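Local structure of putative enoyl-CoA hydratase (Streptomyces coelicolor A3, 3G64) at the interface of chains A and B. The protein probably catalyses the addition of water to the double bond of an enoyl-CoA thioester, as a member of the crotonase-like enoyl-CoA hydratase/isomerase family. Residues are numbered along the deposited sequence; one frame, centred on the assembly and turned at random. Chains: chain A/B, Putative enoyl-CoA hydratase.

Contact 1: the interface of chains A and B. Residues chain A 247, 250-251, 254; chain B 95, 98-99, 155-156, 158-159.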
loop_
_atom_site.group_PDB
_atom_site.type_symbol
_atom_site.label_atom_id
_atom_site.label_comp_id
_atom_site.label_asym_id
_atom_site.label_seq_id
_atom_site.Cartn_x
_atom_site.Cartn_y
_atom_site.Cartn_z
ATOM N N ALA A 247 5.923 -19.704 7.810
ATOM C CA ALA A 247 6.472 -20.806 8.596
ATOM C C ALA A 247 6.314 -22.139 7.875
ATOM O O ALA A 247 7.282 -22.867 7.704
ATOM C CB ALA A 247 5.812 -20.863 9.990
ATOM N N GLN A 250 8.470 -21.972 4.398
ATOM C CA GLN A 250 9.921 -21.968 4.596
ATOM C C GLN A 250 10.355 -23.340 5.120
ATOM O O GLN A 250 11.317 -23.912 4.634
ATOM C CB GLN A 250 10.359 -20.860 5.558
ATOM C CG GLN A 250 10.252 -19.431 5.033
ATOM C CD GLN A 250 10.937 -19.194 3.663
ATOM O OE1 GLN A 250 10.587 -19.811 2.656
ATOM N NE2 GLN A 250 11.879 -18.265 3.632
ATOM N N ALA A 251 9.628 -23.884 6.091
ATOM C CA ALA A 251 9.967 -25.213 6.575
ATOM C C ALA A 251 9.908 -26.234 5.428
ATOM O O ALA A 251 10.808 -27.064 5.287
ATOM C CB ALA A 251 9.091 -25.619 7.760
HETATM N N MSE A 254 12.949 -25.835 3.237
HETATM C CA MSE A 254 14.130 -26.322 3.934
HETATM C C MSE A 254 14.314 -27.850 3.817
HETATM O O MSE A 254 15.376 -28.364 4.170
HETATM C CB MSE A 254 14.121 -25.886 5.396
HETATM C CG MSE A 254 14.568 -24.463 5.598
HETATM SE SE MSE A 254 14.742 -24.077 7.503
HETATM C CE MSE A 254 15.272 -22.208 7.358
ATOM N N LEU B 95 11.913 -27.956 12.072
ATOM C CA LEU B 95 11.923 -27.024 10.954
ATOM C C LEU B 95 10.741 -26.042 11.068
ATOM O O LEU B 95 10.908 -24.830 10.893
ATOM C CB LEU B 95 11.876 -27.769 9.618
ATOM C CG LEU B 95 13.155 -28.505 9.223
ATOM C CD1 LEU B 95 12.961 -29.297 7.945
ATOM C CD2 LEU B 95 14.359 -27.554 9.117
ATOM N N PHE B 98 11.308 -23.658 14.073
ATOM C CA PHE B 98 12.281 -22.594 13.810
ATOM C C PHE B 98 11.637 -21.453 13.028
ATOM O O PHE B 98 11.775 -20.271 13.381
ATOM C CB PHE B 98 13.492 -23.100 13.022
ATOM C CG PHE B 98 14.385 -21.983 12.533
ATOM C CD1 PHE B 98 15.123 -21.228 13.438
ATOM C CD2 PHE B 98 14.460 -21.663 11.188
ATOM C CE1 PHE B 98 15.931 -20.186 13.016
ATOM C CE2 PHE B 98 15.277 -20.612 10.749
ATOM C CZ PHE B 98 16.008 -19.870 11.679
ATOM N N ASN B 99 10.947 -21.816 11.954
ATOM C CA ASN B 99 10.377 -20.808 11.066
ATOM C C ASN B 99 9.190 -20.106 11.712
ATOM O O ASN B 99 8.956 -18.932 11.453
ATOM C CB ASN B 99 10.043 -21.413 9.718
ATOM C CG ASN B 99 11.282 -21.788 8.948
ATOM O OD1 ASN B 99 11.599 -22.967 8.780
ATOM N ND2 ASN B 99 12.017 -20.786 8.515
ATOM N N LEU B 155 15.326 -20.458 -0.522
ATOM C CA LEU B 155 14.088 -20.309 0.255
ATOM C C LEU B 155 13.201 -19.213 -0.380
ATOM O O LEU B 155 13.655 -18.499 -1.259
ATOM C CB LEU B 155 14.413 -19.957 1.706
ATOM C CG LEU B 155 15.175 -21.011 2.525
ATOM C CD1 LEU B 155 15.303 -20.555 3.969
ATOM C CD2 LEU B 155 14.485 -22.368 2.467
ATOM N N SER B 156 11.943 -19.051 0.040
ATOM C CA SER B 156 11.168 -18.013 -0.628
ATOM C C SER B 156 11.371 -16.678 0.086
ATOM O O SER B 156 11.761 -16.660 1.253
ATOM C CB SER B 156 9.676 -18.360 -0.667
ATOM O OG SER B 156 9.080 -17.944 0.539
ATOM N N GLY B 158 9.072 -14.908 1.197
ATOM C CA GLY B 158 8.098 -14.799 2.269
ATOM C C GLY B 158 8.685 -15.380 3.542
ATOM O O GLY B 158 8.157 -16.327 4.106
ATOM N N ASP B 159 9.837 -14.864 3.959
ATOM C CA ASP B 159 10.458 -15.343 5.177
ATOM C C ASP B 159 10.057 -14.392 6.290
ATOM O O ASP B 159 10.201 -13.166 6.140
ATOM C CB ASP B 159 11.998 -15.362 5.019
ATOM C CG ASP B 159 12.701 -16.158 6.133
ATOM O OD1 ASP B 159 12.808 -17.407 6.019
ATOM O OD2 ASP B 159 13.161 -15.519 7.110
#
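A:Gln250 and A:Met254, one helical turn apart, press against B:Asn99 on one side and the loop B:Leu155 to B:Asp159 on the other. The A:Gln250 chain bends at chi2 (-52°), which carries its terminal amide into that loop, where both ends of the amide are held. OE1 accepts from the backbone N of B:Ser156 at 3.0 Å, on a lone pair in the carbonyl plane, and from the hydroxyl OG of the same serine, which stands above that plane. NE2 gives a nearly straight bond (163° at H) to the carboxylate OD1 of B:Asp159 at 2.7 Å, meeting its anti lone pair. A weak bond from NE2 to B:Ser156 O adds to the grip. B:Gly158 N donates a hydrogen bond to the serine hydroxyl and would help fix its rotation.

Selenomethionine A:Met254 runs extended beyond CG and meets B:Asn99 tip to tip, its SE 3.6 Å from OD1. Its methyl CE touches ring carbon CE2 of B:Phe98 at 3.7 Å, while CG rests on B:Leu155 CD2. B:Asn99 also lays its amide against A:Gln250, ND2 lying 3.4 Å from CB. The site joins the C-terminal end of A helix 239-253, and the residue after it, to B helix 92-111 and the loop that precedes B helix 162-170.

Contact 2: the interface of chains A and B. Residues chain A 115, 137, 212, 215-216, 224; chain B 176-177, 180-181.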
loop_
_atom_site.group_PDB
_atom_site.type_symbol
_atom_site.label_atom_id
_atom_site.label_comp_id
_atom_site.label_asym_id
_atom_site.label_seq_id
_atom_site.Cartn_x
_atom_site.Cartn_y
_atom_site.Cartn_z
ATOM N N PRO A 115 7.170 -16.519 -12.493
ATOM C CA PRO A 115 7.174 -15.072 -12.699
ATOM C C PRO A 115 6.750 -14.706 -14.122
ATOM O O PRO A 115 7.112 -15.372 -15.109
ATOM C CB PRO A 115 8.657 -14.658 -12.495
ATOM C CG PRO A 115 9.425 -15.918 -12.307
ATOM C CD PRO A 115 8.514 -17.098 -12.306
ATOM N N PHE A 137 6.901 -8.397 -13.098
ATOM C CA PHE A 137 7.922 -7.424 -13.504
ATOM C C PHE A 137 7.445 -6.641 -14.722
ATOM O O PHE A 137 6.858 -7.221 -15.645
ATOM C CB PHE A 137 9.276 -8.092 -13.835
ATOM C CG PHE A 137 9.910 -8.835 -12.685
ATOM C CD1 PHE A 137 10.886 -8.229 -11.900
ATOM C CD2 PHE A 137 9.543 -10.138 -12.403
ATOM C CE1 PHE A 137 11.478 -8.915 -10.846
ATOM C CE2 PHE A 137 10.123 -10.844 -11.331
ATOM C CZ PHE A 137 11.090 -10.227 -10.556
ATOM N N LEU A 212 16.062 -10.943 -18.213
ATOM C CA LEU A 212 15.491 -11.111 -16.880
ATOM C C LEU A 212 14.811 -12.480 -16.754
ATOM O O LEU A 212 14.945 -13.147 -15.739
ATOM C CB LEU A 212 14.520 -9.978 -16.537
ATOM C CG LEU A 212 13.708 -10.202 -15.256
ATOM C CD1 LEU A 212 14.614 -10.320 -14.040
ATOM C CD2 LEU A 212 12.756 -9.040 -15.076
ATOM N N ARG A 215 17.486 -15.085 -16.332
ATOM C CA ARG A 215 18.023 -14.965 -14.987
ATOM C C ARG A 215 17.137 -15.694 -13.975
ATOM O O ARG A 215 17.632 -16.465 -13.146
ATOM C CB ARG A 215 18.182 -13.494 -14.588
ATOM C CG ARG A 215 18.653 -13.336 -13.148
ATOM C CD ARG A 215 18.895 -11.901 -12.725
ATOM N NE ARG A 215 19.374 -11.888 -11.350
ATOM C CZ ARG A 215 19.473 -10.812 -10.572
ATOM N NH1 ARG A 215 19.120 -9.619 -11.011
ATOM N NH2 ARG A 215 19.924 -10.941 -9.331
ATOM N N LEU A 216 15.827 -15.456 -14.051
ATOM C CA LEU A 216 14.871 -16.113 -13.155
ATOM C C LEU A 216 14.820 -17.615 -13.421
ATOM O O LEU A 216 14.805 -18.402 -12.483
ATOM C CB LEU A 216 13.466 -15.497 -13.302
ATOM C CG LEU A 216 13.326 -14.097 -12.700
ATOM C CD1 LEU A 216 12.156 -13.343 -13.334
ATOM C CD2 LEU A 216 13.147 -14.187 -11.197
ATOM N N HIS A 224 11.300 -19.267 -6.194
ATOM C CA HIS A 224 10.707 -18.115 -6.895
ATOM C C HIS A 224 9.172 -18.161 -6.890
ATOM O O HIS A 224 8.504 -17.170 -6.600
ATOM C CB HIS A 224 11.159 -18.065 -8.355
ATOM C CG HIS A 224 12.587 -17.645 -8.540
ATOM N ND1 HIS A 224 13.317 -17.970 -9.668
ATOM C CD2 HIS A 224 13.418 -16.936 -7.741
ATOM C CE1 HIS A 224 14.539 -17.472 -9.553
ATOM N NE2 HIS A 224 14.630 -16.850 -8.392
ATOM N N THR B 176 8.076 -7.075 -5.102
ATOM C CA THR B 176 8.271 -8.273 -5.916
ATOM C C THR B 176 9.719 -8.334 -6.411
ATOM O O THR B 176 10.394 -9.361 -6.274
ATOM C CB THR B 176 7.307 -8.304 -7.104
ATOM O OG1 THR B 176 5.958 -8.362 -6.603
ATOM C CG2 THR B 176 7.560 -9.523 -7.950
ATOM N N ARG B 177 10.184 -7.223 -6.964
ATOM C CA ARG B 177 11.586 -7.081 -7.415
ATOM C C ARG B 177 12.607 -7.397 -6.289
ATOM O O ARG B 177 13.474 -8.285 -6.429
ATOM C CB ARG B 177 11.777 -5.658 -7.978
ATOM C CG ARG B 177 13.181 -5.280 -8.448
ATOM C CD ARG B 177 13.179 -3.937 -9.204
ATOM N NE ARG B 177 12.733 -2.799 -8.390
ATOM C CZ ARG B 177 13.529 -2.119 -7.558
ATOM N NH1 ARG B 177 14.802 -2.479 -7.404
ATOM N NH2 ARG B 177 13.059 -1.101 -6.842
HETATM N N MSE B 180 12.165 -11.125 -4.913
HETATM C CA MSE B 180 12.460 -12.210 -5.837
HETATM C C MSE B 180 13.890 -12.327 -6.345
HETATM O O MSE B 180 14.403 -13.453 -6.469
HETATM C CB MSE B 180 11.503 -12.285 -6.987
HETATM C CG MSE B 180 10.816 -13.603 -6.883
HETATM SE SE MSE B 180 10.135 -14.067 -8.560
HETATM C CE MSE B 180 8.447 -13.121 -8.280
ATOM N N LEU B 181 14.510 -11.190 -6.645
ATOM C CA LEU B 181 15.897 -11.193 -7.122
ATOM C C LEU B 181 16.910 -11.085 -5.988
ATOM O O LEU B 181 18.075 -11.486 -6.142
ATOM C CB LEU B 181 16.119 -10.060 -8.135
ATOM C CG LEU B 181 15.205 -10.133 -9.374
ATOM C CD1 LEU B 181 15.392 -8.909 -10.262
ATOM C CD2 LEU B 181 15.486 -11.413 -10.140
#
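This is an apolar subunit interface of the crotonase-like fold, in which the C-terminal end of B helix 172-181 packs against chain A and helps join two of the three copies in the deposited assembly. B:Leu181 and selenomethionine B:Met180 enter from one side; A:Phe137, A:Leu216 and A:Arg215 receive them.

B:Leu181 spreads its methyls among several neighbours. CD1 lies 3.9 Å from A:Arg215 NH1 and 4.0 Å from A:Phe137 CE1, and CD2 meets A:Leu216 CD2 at 3.8 Å, the two leucines crossing at about a right angle. A:Arg215, extended from CG to NE with CG anti to the backbone N (chi1 176°), brings its guanidinium over B:Leu181, whose CD2 sits 3.9 Å from the guanidinium plane, toward its rim. An alanine at A:Arg215 would probably leave B:Leu181 without this flat cover and open a gap beside its methyls.

SE of B:Met180 lies 4.0 Å from A:Leu216 CD2, and the bend at chi3 (-88°) turns the methyl CE toward A:Phe137 CE2. The same ring reaches the B helix backbone, CE1 being 3.9 Å from B:Arg177 CA. Within chain A, A:Leu216 CD2 lies over one face of the A:His224 imidazole, toward its rim; the imidazole CD2 comes 3.8 Å from B:Met180 O.

Contact 3: the interface of chains A and B. Residues chain A 165, 168, 231, 235; chain B 167, 172.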
loop_
_atom_site.group_PDB
_atom_site.type_symbol
_atom_site.label_atom_id
_atom_site.label_comp_id
_atom_site.label_asym_id
_atom_site.label_seq_id
_atom_site.Cartn_x
_atom_site.Cartn_y
_atom_site.Cartn_z
ATOM N N LEU A 165 -5.406 -3.847 -7.833
ATOM C CA LEU A 165 -3.946 -3.843 -7.958
ATOM C C LEU A 165 -3.342 -2.444 -7.881
ATOM O O LEU A 165 -2.324 -2.243 -7.230
ATOM C CB LEU A 165 -3.534 -4.482 -9.267
ATOM C CG LEU A 165 -3.767 -5.989 -9.357
ATOM C CD1 LEU A 165 -3.581 -6.443 -10.822
ATOM C CD2 LEU A 165 -2.826 -6.759 -8.407
ATOM N N ARG A 168 -2.344 -0.902 -4.667
ATOM C CA ARG A 168 -1.354 -1.718 -3.960
ATOM C C ARG A 168 0.046 -1.579 -4.575
ATOM O O ARG A 168 1.048 -1.947 -3.946
ATOM C CB ARG A 168 -1.783 -3.194 -3.918
ATOM C CG ARG A 168 -2.931 -3.391 -2.906
ATOM C CD ARG A 168 -3.672 -4.678 -3.145
ATOM N NE ARG A 168 -4.655 -4.924 -2.075
ATOM C CZ ARG A 168 -5.903 -4.445 -2.053
ATOM N NH1 ARG A 168 -6.336 -3.648 -3.027
ATOM N NH2 ARG A 168 -6.726 -4.768 -1.038
ATOM N N LEU A 231 3.536 -13.421 -1.697
ATOM C CA LEU A 231 3.214 -12.013 -1.929
ATOM C C LEU A 231 1.724 -11.858 -2.254
ATOM O O LEU A 231 0.999 -11.038 -1.678
ATOM C CB LEU A 231 4.044 -11.467 -3.109
ATOM C CG LEU A 231 5.467 -11.058 -2.731
ATOM C CD1 LEU A 231 6.372 -10.949 -3.984
ATOM C CD2 LEU A 231 5.450 -9.769 -1.908
ATOM N N LEU A 235 -1.220 -10.296 0.545
ATOM C CA LEU A 235 -1.931 -9.037 0.324
ATOM C C LEU A 235 -3.344 -9.120 0.918
ATOM O O LEU A 235 -3.965 -8.093 1.233
ATOM C CB LEU A 235 -2.044 -8.700 -1.177
ATOM C CG LEU A 235 -0.714 -8.249 -1.794
ATOM C CD1 LEU A 235 -0.895 -8.207 -3.312
ATOM C CD2 LEU A 235 -0.299 -6.879 -1.257
ATOM N N PRO B 167 5.511 -5.147 0.700
ATOM C CA PRO B 167 4.578 -4.424 -0.172
ATOM C C PRO B 167 3.838 -3.300 0.522
ATOM O O PRO B 167 3.470 -2.320 -0.154
ATOM C CB PRO B 167 3.553 -5.496 -0.601
ATOM C CG PRO B 167 4.107 -6.794 -0.198
ATOM C CD PRO B 167 5.163 -6.570 0.847
ATOM N N LEU B 172 3.678 -3.101 -4.086
ATOM C CA LEU B 172 3.848 -4.465 -4.608
ATOM C C LEU B 172 4.914 -4.636 -5.730
ATOM O O LEU B 172 5.553 -5.695 -5.811
ATOM C CB LEU B 172 2.486 -4.984 -5.098
ATOM C CG LEU B 172 2.485 -6.354 -5.765
ATOM C CD1 LEU B 172 2.899 -7.448 -4.722
ATOM C CD2 LEU B 172 1.061 -6.603 -6.353
HETATM O O HOH W 1 0.854 -3.112 -1.342
#
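Leucine and proline side chains make the apolar centre: A:Leu231 and A:Leu235 meet B:Pro167 and B:Leu172. CD2 of A:Leu231 touches the ring carbon CG of B:Pro167 at 3.7 Å, the tip of the leucine against the pyrrolidine. A:Leu235 divides its two branches between the partners. Its CD1 lies 4.0 Å from B:Leu172 CD2, and its CD2 approaches B:Pro167 CB at 4.1 Å. The side chains of A:Leu235 and B:Leu172 cross at about a right angle, and CD1 of A:Leu235 is near both methyls of B:Leu172. In B:Leu172, CG stands anti to the backbone N (chi1 176°), and this with chi2 65° points the methyls at A:Leu235. A:Leu165 flanks this cluster more loosely, its CD2 being 4.4 Å from B:Leu172 CD2.

At the polar rim, B:Leu172 N donates to the backbone carbonyl O of A:Arg168 over 2.9 Å, with 165° at the hydrogen. Water 1 joins this same oxygen to B:Pro167 O, lying 2.9 Å from A:Arg168 O. The carbonyl therefore has both a direct and a water-mediated link to chain B. The contact ties the end of A helix 162-170 to the start of B helix 172-181, while the leucine and proline side chains pack beside it; together they are likely to keep neighbouring subunits in register.

Contact 2 and contact 3 share B helix 172-181, with its first residue in contact 3 and its last residues in contact 2; their C-alpha centres are about 15 Å apart. They also share A helix 221-234, which supplies A:His224 to one and A:Leu231 to the other. Contact 1 lies about 19 Å from contact 2 and 20 Å from contact 3, and adds A helix 239-253, B helix 92-111 and the loop B:Leu155 to B:Asp159. The same two chains are thus joined at three separated places, which is likely to limit their rocking within the three-copy assembly.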